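Local coordinates for ABC transporter, substrate-binding protein (PDB 4EDP) that probably captures a solute outside the cell and delivers it to the membrane components of an ABC transporter, at residues Leu287-Glu301 with Val304-Leu318. Residues are numbered along the deposited sequence; the frame is centred on the assembly and turned at random. Where two conformers were deposited one is given.
Sequences LSKEVQEKTAKALNE and VNKEVKLSEEETKNL
Gln292 OE1 accepts two backbone donors from the loop 304-318: Val304 N reaches Gln292 OE1 in the carbonyl plane at 2.7 Å, whereas Asn305 N comes from above that plane, 50° out of it. A bend at chi2 (-88°) turns the buried Gln292 amide to this site, while its NE2 donates to Tyr136 O and Ala286 O. Asn305 ND2 gives Leu287 O a nearly straight bond (170°), almost within its own amide plane, and OD1 takes Glu307 N in an Asx turn. Glu293 lies alongside Val308, pointing the opposite way, and ends between two donors: Lys309 N meets Glu293 OE2 on the anti side at 2.9 Å, and Lys289 NZ forms a salt bridge from the other face, on the syn side. Leu310 CD1 lies 3.6 Å from Ala296 CB, with Leu318 CD1 on the same methyl. Lys297 lies across Glu314; their salt bridge is long, Lys297 NZ to Glu314 OE2 4.0 Å, and a water bridges both atoms. In this solute-binding protein, helix side chains thus tie down the loop before helix 322-325, which from Val308 to Leu318 follows helix 289-299 in its own direction; Thr295 and Leu299 pack against helix 46-61, and Glu301 touches strand 135-145.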
ATOM      1  N   LEU A 287       6.232  15.845  -0.015  1.00 15.60           N
ATOM      2  CA  LEU A 287       5.247  15.879  -1.087  1.00 15.81           C
ATOM      3  C   LEU A 287       5.696  16.722  -2.277  1.00 16.17           C
ATOM      4  O   LEU A 287       5.030  16.721  -3.304  1.00 17.08           O
ATOM      5  CB  LEU A 287       3.896  16.423  -0.566  1.00 14.69           C
ATOM      6  CG  LEU A 287       3.139  15.584   0.476  1.00 15.44           C
ATOM      7  CD1 LEU A 287       1.828  16.269   0.995  1.00 16.03           C
ATOM      8  CD2 LEU A 287       2.829  14.211  -0.083  1.00 16.62           C
ATOM      9  N   SER A 288       6.830  17.410  -2.152  1.00 17.30           N
ATOM     10  CA  SER A 288       7.321  18.272  -3.229  1.00 18.62           C
ATOM     11  C   SER A 288       7.699  17.465  -4.473  1.00 19.20           C
ATOM     12  O   SER A 288       8.104  16.304  -4.389  1.00 17.48           O
ATOM     13  CB  SER A 288       8.513  19.122  -2.767  1.00 19.56           C
ATOM     14  OG  SER A 288       9.679  18.349  -2.507  1.00 19.97           O
ATOM     15  N   LYS A 289       7.590  18.108  -5.628  1.00 19.58           N
ATOM     16  CA  LYS A 289       7.906  17.467  -6.894  1.00 20.58           C
ATOM     17  C   LYS A 289       9.337  16.911  -6.902  1.00 20.66           C
ATOM     18  O   LYS A 289       9.556  15.780  -7.316  1.00 19.97           O
ATOM     19  CB  LYS A 289       7.693  18.469  -8.028  1.00 21.36           C
ATOM     20  CG  LYS A 289       8.119  18.000  -9.426  1.00 26.45           C
ATOM     21  CD  LYS A 289       7.877  19.125 -10.457  1.00 30.74           C
ATOM     22  CE  LYS A 289       8.430  18.796 -11.832  1.00 34.10           C
ATOM     23  NZ  LYS A 289       9.919  18.624 -11.788  1.00 37.20           N
ATOM     24  N   GLU A 290      10.291  17.690  -6.408  1.00 22.20           N
ATOM     25  CA  GLU A 290      11.689  17.253  -6.386  1.00 24.16           C
ATOM     26  C   GLU A 290      11.902  16.006  -5.519  1.00 22.00           C
ATOM     27  O   GLU A 290      12.539  15.058  -5.957  1.00 22.43           O
ATOM     28  CB  GLU A 290      12.624  18.383  -5.947  1.00 26.32           C
ATOM     29  CG  GLU A 290      14.103  17.952  -5.930  1.00 33.38           C
ATOM     30  CD  GLU A 290      15.073  19.059  -5.527  1.00 41.24           C
ATOM     31  OE1 GLU A 290      16.273  18.752  -5.343  1.00 45.78           O
ATOM     32  OE2 GLU A 290      14.646  20.227  -5.395  1.00 45.52           O
ATOM     33  N   VAL A 291      11.365  15.990  -4.303  1.00 21.07           N
ATOM     34  CA  VAL A 291      11.551  14.825  -3.427  1.00 20.45           C
ATOM     35  C   VAL A 291      10.814  13.579  -3.965  1.00 19.26           C
ATOM     36  O   VAL A 291      11.312  12.454  -3.869  1.00 19.27           O
ATOM     37  CB  VAL A 291      11.152  15.133  -1.985  1.00 19.53           C
ATOM     38  CG1 VAL A 291      11.269  13.884  -1.124  1.00 21.15           C
ATOM     39  CG2 VAL A 291      12.024  16.269  -1.426  1.00 22.28           C
ATOM     40  N   GLN A 292       9.624  13.786  -4.510  1.00 17.98           N
ATOM     41  CA  GLN A 292       8.845  12.705  -5.123  1.00 16.90           C
ATOM     42  C   GLN A 292       9.621  12.097  -6.319  1.00 17.30           C
ATOM     43  O   GLN A 292       9.616  10.877  -6.519  1.00 18.12           O
ATOM     44  CB  GLN A 292       7.475  13.264  -5.527  1.00 15.24           C
ATOM     45  CG  GLN A 292       6.567  13.597  -4.320  1.00 14.37           C
ATOM     46  CD  GLN A 292       5.725  12.413  -3.852  1.00 14.56           C
ATOM     47  OE1 GLN A 292       5.089  11.751  -4.667  1.00 15.40           O
ATOM     48  NE2 GLN A 292       5.659  12.190  -2.540  1.00 17.49           N
ATOM     49  N   GLU A 293      10.265  12.937  -7.120  1.00 19.84           N
ATOM     50  CA  GLU A 293      11.077  12.447  -8.248  1.00 21.62           C
ATOM     51  C   GLU A 293      12.298  11.680  -7.726  1.00 20.93           C
ATOM     52  O   GLU A 293      12.578  10.579  -8.175  1.00 20.38           O
ATOM     53  CB  GLU A 293      11.534  13.604  -9.146  1.00 23.94           C
ATOM     54  CG  GLU A 293      10.388  14.249  -9.906  1.00 28.19           C
ATOM     55  CD  GLU A 293      10.785  15.443 -10.763  1.00 33.29           C
ATOM     56  OE1 GLU A 293      11.880  16.017 -10.561  1.00 35.91           O
ATOM     57  OE2 GLU A 293       9.965  15.810 -11.636  1.00 34.77           O
ATOM     58  N   LYS A 294      13.007  12.260  -6.761  1.00 21.76           N
ATOM     59  CA  LYS A 294      14.200  11.620  -6.195  1.00 23.22           C
ATOM     60  C   LYS A 294      13.897  10.266  -5.568  1.00 22.75           C
ATOM     61  O   LYS A 294      14.645   9.316  -5.781  1.00 24.59           O
ATOM     62  CB  LYS A 294      14.880  12.532  -5.160  1.00 24.33           C
ATOM     63  CG  LYS A 294      15.500  13.784  -5.773  1.00 28.54           C
ATOM     64  CD  LYS A 294      16.049  14.757  -4.733  1.00 33.46           C
ATOM     65  CE  LYS A 294      17.210  14.193  -3.930  1.00 36.82           C
ATOM     66  NZ  LYS A 294      17.705  15.194  -2.926  1.00 36.84           N
ATOM     67  N   THR A 295      12.815  10.169  -4.800  1.00 20.42           N
ATOM     68  CA  THR A 295      12.472   8.899  -4.137  1.00 20.31           C
ATOM     69  C   THR A 295      11.952   7.832  -5.112  1.00 20.44           C
ATOM     70  O   THR A 295      12.129   6.631  -4.875  1.00 20.69           O
ATOM     71  CB  THR A 295      11.494   9.100  -2.959  1.00 19.58           C
ATOM     72  OG1 THR A 295      10.331   9.798  -3.409  1.00 16.36           O
ATOM     73  CG2 THR A 295      12.165   9.920  -1.864  1.00 19.27           C
ATOM     74  N   ALA A 296      11.331   8.270  -6.206  1.00 20.65           N
ATOM     75  CA  ALA A 296      10.850   7.348  -7.238  1.00 20.35           C
ATOM     76  C   ALA A 296      12.071   6.645  -7.846  1.00 21.45           C
ATOM     77  O   ALA A 296      12.104   5.428  -8.022  1.00 22.13           O
ATOM     78  CB  ALA A 296      10.119   8.121  -8.309  1.00 19.29           C
ATOM     79  N   LYS A 297      13.089   7.443  -8.134  1.00 22.73           N
ATOM     80  CA  LYS A 297      14.325   6.949  -8.744  1.00 24.62           C
ATOM     81  C   LYS A 297      15.237   6.187  -7.791  1.00 25.34           C
ATOM     82  O   LYS A 297      15.778   5.131  -8.146  1.00 25.85           O
ATOM     83  CB  LYS A 297      15.107   8.130  -9.322  1.00 26.27           C
ATOM     84  CG  LYS A 297      14.348   8.924 -10.374  1.00 28.74           C
ATOM     85  CD  LYS A 297      15.117  10.156 -10.803  1.00 31.70           C
ATOM     86  CE  LYS A 297      14.265  11.038 -11.690  1.00 33.50           C
ATOM     87  NZ  LYS A 297      14.981  12.276 -12.073  1.00 34.07           N
ATOM     88  N   ALA A 298      15.432   6.718  -6.587  1.00 25.27           N
ATOM     89  CA  ALA A 298      16.362   6.104  -5.642  1.00 26.84           C
ATOM     90  C   ALA A 298      15.784   5.020  -4.752  1.00 26.36           C
ATOM     91  O   ALA A 298      16.493   4.077  -4.394  1.00 26.29           O
ATOM     92  CB  ALA A 298      17.010   7.187  -4.772  1.00 27.89           C
ATOM     93  N   LEU A 299      14.509   5.147  -4.395  1.00 24.75           N
ATOM     94  CA  LEU A 299      13.880   4.202  -3.478  1.00 24.88           C
ATOM     95  C   LEU A 299      12.697   3.426  -4.054  1.00 23.18           C
ATOM     96  O   LEU A 299      12.010   2.714  -3.325  1.00 22.57           O
ATOM     97  CB  LEU A 299      13.405   4.963  -2.227  1.00 24.49           C
ATOM     98  CG  LEU A 299      14.461   5.693  -1.400  1.00 28.99           C
ATOM     99  CD1 LEU A 299      13.805   6.566  -0.327  1.00 29.95           C
ATOM    100  CD2 LEU A 299      15.422   4.673  -0.786  1.00 32.18           C
ATOM    101  N   ASN A 300      12.466   3.546  -5.353  1.00 23.12           N
ATOM    102  CA  ASN A 300      11.340   2.874  -6.010  1.00 22.55           C
ATOM    103  C   ASN A 300       9.996   3.169  -5.352  1.00 20.02           C
ATOM    104  O   ASN A 300       9.155   2.286  -5.233  1.00 20.74           O
ATOM    105  CB  ASN A 300      11.572   1.365  -6.138  1.00 23.86           C
ATOM    106  CG  ASN A 300      12.767   1.052  -7.019  1.00 29.74           C
ATOM    107  OD1 ASN A 300      13.149   1.863  -7.874  1.00 34.68           O
ATOM    108  ND2 ASN A 300      13.370  -0.108  -6.814  1.00 32.76           N
ATOM    109  N   GLU A 301       9.814   4.417  -4.924  1.00 18.13           N
ATOM    110  CA  GLU A 301       8.537   4.848  -4.335  1.00 16.85           C
ATOM    111  C   GLU A 301       7.689   5.466  -5.429  1.00 15.68           C
ATOM    112  O   GLU A 301       8.093   6.449  -6.054  1.00 15.66           O
ATOM    113  CB  GLU A 301       8.740   5.848  -3.199  1.00 16.84           C
ATOM    114  CG  GLU A 301       9.374   5.237  -1.961  1.00 19.30           C
ATOM    115  CD  GLU A 301       9.587   6.233  -0.830  1.00 24.90           C
ATOM    116  OE1 GLU A 301       9.299   7.440  -0.995  1.00 22.40           O
ATOM    117  OE2 GLU A 301      10.065   5.795   0.233  1.00 30.90           O
ATOM    118  N   VAL A 304       2.968  10.272  -5.519  1.00 14.85           N
ATOM    119  CA  VAL A 304       1.588  10.745  -5.368  1.00 13.69           C
ATOM    120  C   VAL A 304       1.472  12.145  -5.990  1.00 15.04           C
ATOM    121  O   VAL A 304       0.362  12.636  -6.208  1.00 15.30           O
ATOM    122  CB  VAL A 304       1.100  10.796  -3.898  1.00 14.06           C
ATOM    123  CG1 VAL A 304       1.076   9.381  -3.279  1.00 13.24           C
ATOM    124  CG2 VAL A 304       1.957  11.760  -3.048  1.00 11.55           C
ATOM    125  N   ASN A 305       2.610  12.789  -6.279  1.00 15.81           N
ATOM    126  CA  ASN A 305       2.605  14.113  -6.871  1.00 17.17           C
ATOM    127  C   ASN A 305       2.433  13.966  -8.380  1.00 18.76           C
ATOM    128  O   ASN A 305       3.295  13.402  -9.046  1.00 18.22           O
ATOM    129  CB  ASN A 305       3.900  14.878  -6.500  1.00 17.96           C
ATOM    130  CG  ASN A 305       3.919  16.306  -7.013  1.00 18.35           C
ATOM    131  OD1 ASN A 305       3.565  16.578  -8.172  1.00 20.50           O
ATOM    132  ND2 ASN A 305       4.410  17.234  -6.174  1.00 17.59           N
ATOM    133  N   LYS A 306       1.312  14.468  -8.908  1.00 18.53           N
ATOM    134  CA  LYS A 306       1.004  14.340 -10.336  1.00 20.38           C
ATOM    135  C   LYS A 306       1.884  15.172 -11.268  1.00 20.77           C
ATOM    136  O   LYS A 306       1.793  15.030 -12.497  1.00 22.78           O
ATOM    137  CB  LYS A 306      -0.486  14.657 -10.593  1.00 20.71           C
ATOM    138  CG  LYS A 306      -0.890  16.078 -10.356  1.00 24.98           C
ATOM    139  CD  LYS A 306      -2.414  16.227 -10.428  1.00 29.41           C
ATOM    140  CE  LYS A 306      -2.825  17.640 -10.088  1.00 33.94           C
ATOM    141  NZ  LYS A 306      -4.297  17.845 -10.245  1.00 35.15           N
ATOM    142  N   GLU A 307       2.731  16.028 -10.718  1.00 20.99           N
ATOM    143  CA  GLU A 307       3.584  16.871 -11.551  1.00 24.35           C
ATOM    144  C   GLU A 307       4.969  16.308 -11.832  1.00 25.07           C
ATOM    145  O   GLU A 307       5.743  16.926 -12.568  1.00 26.40           O
ATOM    146  CB  GLU A 307       3.774  18.224 -10.871  1.00 25.30           C
ATOM    147  CG  GLU A 307       2.473  18.916 -10.494  1.00 30.29           C
ATOM    148  CD  GLU A 307       1.618  19.262 -11.696  1.00 38.77           C
ATOM    149  OE1 GLU A 307       2.142  19.216 -12.831  1.00 43.89           O
ATOM    150  OE2 GLU A 307       0.422  19.593 -11.505  1.00 44.10           O
ATOM    151  N   VAL A 308       5.273  15.144 -11.264  0.50 31.01           N
ATOM    152  CA  VAL A 308       6.587  14.497 -11.409  0.50 31.65           C
ATOM    153  C   VAL A 308       6.933  14.029 -12.831  0.50 33.43           C
ATOM    154  O   VAL A 308       6.110  13.408 -13.496  0.50 33.62           O
ATOM    155  CB  VAL A 308       6.672  13.293 -10.441  0.50 30.64           C
ATOM    156  CG1 VAL A 308       7.864  12.409 -10.757  0.50 30.51           C
ATOM    157  CG2 VAL A 308       6.715  13.785  -8.999  0.50 27.84           C
ATOM    158  N   LYS A 309       8.173  14.281 -13.263  1.00 35.11           N
ATOM    159  CA  LYS A 309       8.625  13.901 -14.599  1.00 37.05           C
ATOM    160  C   LYS A 309       9.516  12.664 -14.430  1.00 36.52           C
ATOM    161  O   LYS A 309      10.582  12.773 -13.818  1.00 37.50           O
ATOM    162  CB  LYS A 309       9.442  15.038 -15.213  1.00 39.46           C
ATOM    163  CG  LYS A 309      10.122  14.689 -16.534  1.00 42.62           C
ATOM    164  CD  LYS A 309      11.111  15.765 -16.943  1.00 47.35           C
ATOM    165  CE  LYS A 309      11.859  15.357 -18.205  1.00 50.07           C
ATOM    166  NZ  LYS A 309      12.940  16.329 -18.542  1.00 54.22           N
ATOM    167  N   LEU A 310       9.076  11.507 -14.930  1.00 35.67           N
ATOM    168  CA  LEU A 310       9.851  10.250 -14.842  1.00 36.13           C
ATOM    169  C   LEU A 310       9.904   9.485 -16.178  1.00 37.40           C
ATOM    170  O   LEU A 310       8.901   9.397 -16.887  1.00 38.47           O
ATOM    171  CB  LEU A 310       9.257   9.319 -13.782  1.00 34.21           C
ATOM    172  CG  LEU A 310       9.254   9.790 -12.325  1.00 32.86           C
ATOM    173  CD1 LEU A 310       8.421   8.841 -11.444  1.00 29.99           C
ATOM    174  CD2 LEU A 310      10.666   9.927 -11.784  1.00 32.73           C
ATOM    175  N   SER A 311      11.060   8.897 -16.498  1.00 38.45           N
ATOM    176  CA  SER A 311      11.225   8.138 -17.748  1.00 38.54           C
ATOM    177  C   SER A 311      10.617   6.740 -17.657  1.00 37.88           C
ATOM    178  O   SER A 311      10.210   6.292 -16.583  1.00 36.03           O
ATOM    179  CB  SER A 311      12.706   7.992 -18.079  1.00 40.48           C
ATOM    180  OG  SER A 311      13.333   7.159 -17.126  1.00 38.64           O
ATOM    181  N   GLU A 312      10.585   6.038 -18.787  1.00 38.94           N
ATOM    182  CA  GLU A 312      10.021   4.695 -18.830  1.00 38.89           C
ATOM    183  C   GLU A 312      10.852   3.723 -17.974  1.00 38.02           C
ATOM    184  O   GLU A 312      10.296   2.885 -17.270  1.00 36.32           O
ATOM    185  CB  GLU A 312       9.877   4.193 -20.283  1.00 41.68           C
ATOM    186  CG  GLU A 312       9.216   2.812 -20.380  1.00 44.78           C
ATOM    187  CD  GLU A 312       8.890   2.358 -21.807  1.00 51.74           C
ATOM    188  OE1 GLU A 312       9.343   3.007 -22.789  1.00 54.46           O
ATOM    189  OE2 GLU A 312       8.174   1.329 -21.936  1.00 53.59           O
ATOM    190  N   GLU A 313      12.176   3.833 -18.035  0.50 39.15           N
ATOM    191  CA  GLU A 313      13.021   2.956 -17.226  0.50 39.50           C
ATOM    192  C   GLU A 313      12.842   3.258 -15.733  0.50 37.84           C
ATOM    193  O   GLU A 313      12.841   2.349 -14.902  0.50 37.08           O
ATOM    194  CB  GLU A 313      14.496   3.021 -17.652  0.50 42.13           C
ATOM    195  CG  GLU A 313      15.064   4.415 -17.890  0.50 44.18           C
ATOM    196  CD  GLU A 313      14.514   5.064 -19.152  0.50 46.19           C
ATOM    197  OE1 GLU A 313      15.078   6.092 -19.593  0.50 48.66           O
ATOM    198  OE2 GLU A 313      13.532   4.537 -19.714  0.50 46.31           O
ATOM    199  N   GLU A 314      12.656   4.533 -15.405  1.00 37.22           N
ATOM    200  CA  GLU A 314      12.461   4.954 -14.012  1.00 36.03           C
ATOM    201  C   GLU A 314      11.154   4.476 -13.392  1.00 34.31           C
ATOM    202  O   GLU A 314      11.082   4.243 -12.181  1.00 32.73           O
ATOM    203  CB  GLU A 314      12.562   6.484 -13.925  1.00 36.51           C
ATOM    204  CG  GLU A 314      13.972   7.003 -14.202  1.00 40.04           C
ATOM    205  CD  GLU A 314      14.054   8.511 -14.376  1.00 41.15           C
ATOM    206  OE1 GLU A 314      13.010   9.159 -14.567  1.00 42.31           O
ATOM    207  OE2 GLU A 314      15.181   9.048 -14.342  1.00 45.08           O
ATOM    208  N   THR A 315      10.125   4.300 -14.212  1.00 33.34           N
ATOM    209  CA  THR A 315       8.826   3.882 -13.693  1.00 33.15           C
ATOM    210  C   THR A 315       8.608   2.384 -13.814  1.00 33.02           C
ATOM    211  O   THR A 315       7.517   1.873 -13.552  1.00 32.05           O
ATOM    212  CB  THR A 315       7.690   4.668 -14.352  1.00 32.51           C
ATOM    213  OG1 THR A 315       7.712   4.447 -15.758  1.00 32.60           O
ATOM    214  CG2 THR A 315       7.864   6.163 -14.076  1.00 34.19           C
ATOM    215  N   LYS A 316       9.674   1.680 -14.176  1.00 34.73           N
ATOM    216  CA  LYS A 316       9.640   0.245 -14.273  1.00 35.38           C
ATOM    217  C   LYS A 316       9.358  -0.298 -12.880  1.00 34.14           C
ATOM    218  O   LYS A 316      10.049   0.029 -11.900  1.00 36.17           O
ATOM    219  CB  LYS A 316      10.975  -0.288 -14.798  1.00 37.04           C
ATOM    220  CG  LYS A 316      10.978  -1.781 -15.071  1.00 39.32           C
ATOM    221  CD  LYS A 316      12.295  -2.246 -15.665  1.00 44.48           C
ATOM    222  CE  LYS A 316      13.469  -2.018 -14.715  1.00 47.16           C
ATOM    223  NZ  LYS A 316      14.753  -2.493 -15.307  1.00 50.96           N
ATOM    224  N   ASN A 317       8.312  -1.100 -12.792  1.00 33.28           N
ATOM    225  CA  ASN A 317       7.875  -1.701 -11.532  1.00 31.27           C
ATOM    226  C   ASN A 317       7.197  -0.726 -10.557  1.00 28.89           C
ATOM    227  O   ASN A 317       6.846  -1.093  -9.440  1.00 28.42           O
ATOM    228  CB  ASN A 317       9.010  -2.472 -10.872  1.00 32.60           C
ATOM    229  CG  ASN A 317       9.529  -3.597 -11.753  1.00 35.37           C
ATOM    230  OD1 ASN A 317       8.782  -4.188 -12.549  1.00 34.55           O
ATOM    231  ND2 ASN A 317      10.809  -3.901 -11.613  1.00 38.20           N
ATOM    232  N   LEU A 318       7.022   0.520 -10.971  1.00 26.68           N
ATOM    233  CA  LEU A 318       6.292   1.460 -10.134  1.00 23.86           C
ATOM    234  C   LEU A 318       4.873   1.481 -10.644  1.00 22.09           C
ATOM    235  O   LEU A 318       4.582   0.950 -11.725  1.00 23.63           O
ATOM    236  CB  LEU A 318       6.859   2.877 -10.252  1.00 22.61           C
ATOM    237  CG  LEU A 318       8.269   3.062  -9.717  1.00 24.06           C
ATOM    238  CD1 LEU A 318       8.616   4.539  -9.747  1.00 25.47           C
ATOM    239  CD2 LEU A 318       8.369   2.520  -8.317  1.00 26.16           C
TER
HETATM  240  O   HOH W   1      12.668   3.740 -10.108  1.00 29.09           O
HETATM  241  O   HOH W   2      16.520  11.190 -13.779  1.00 57.63           O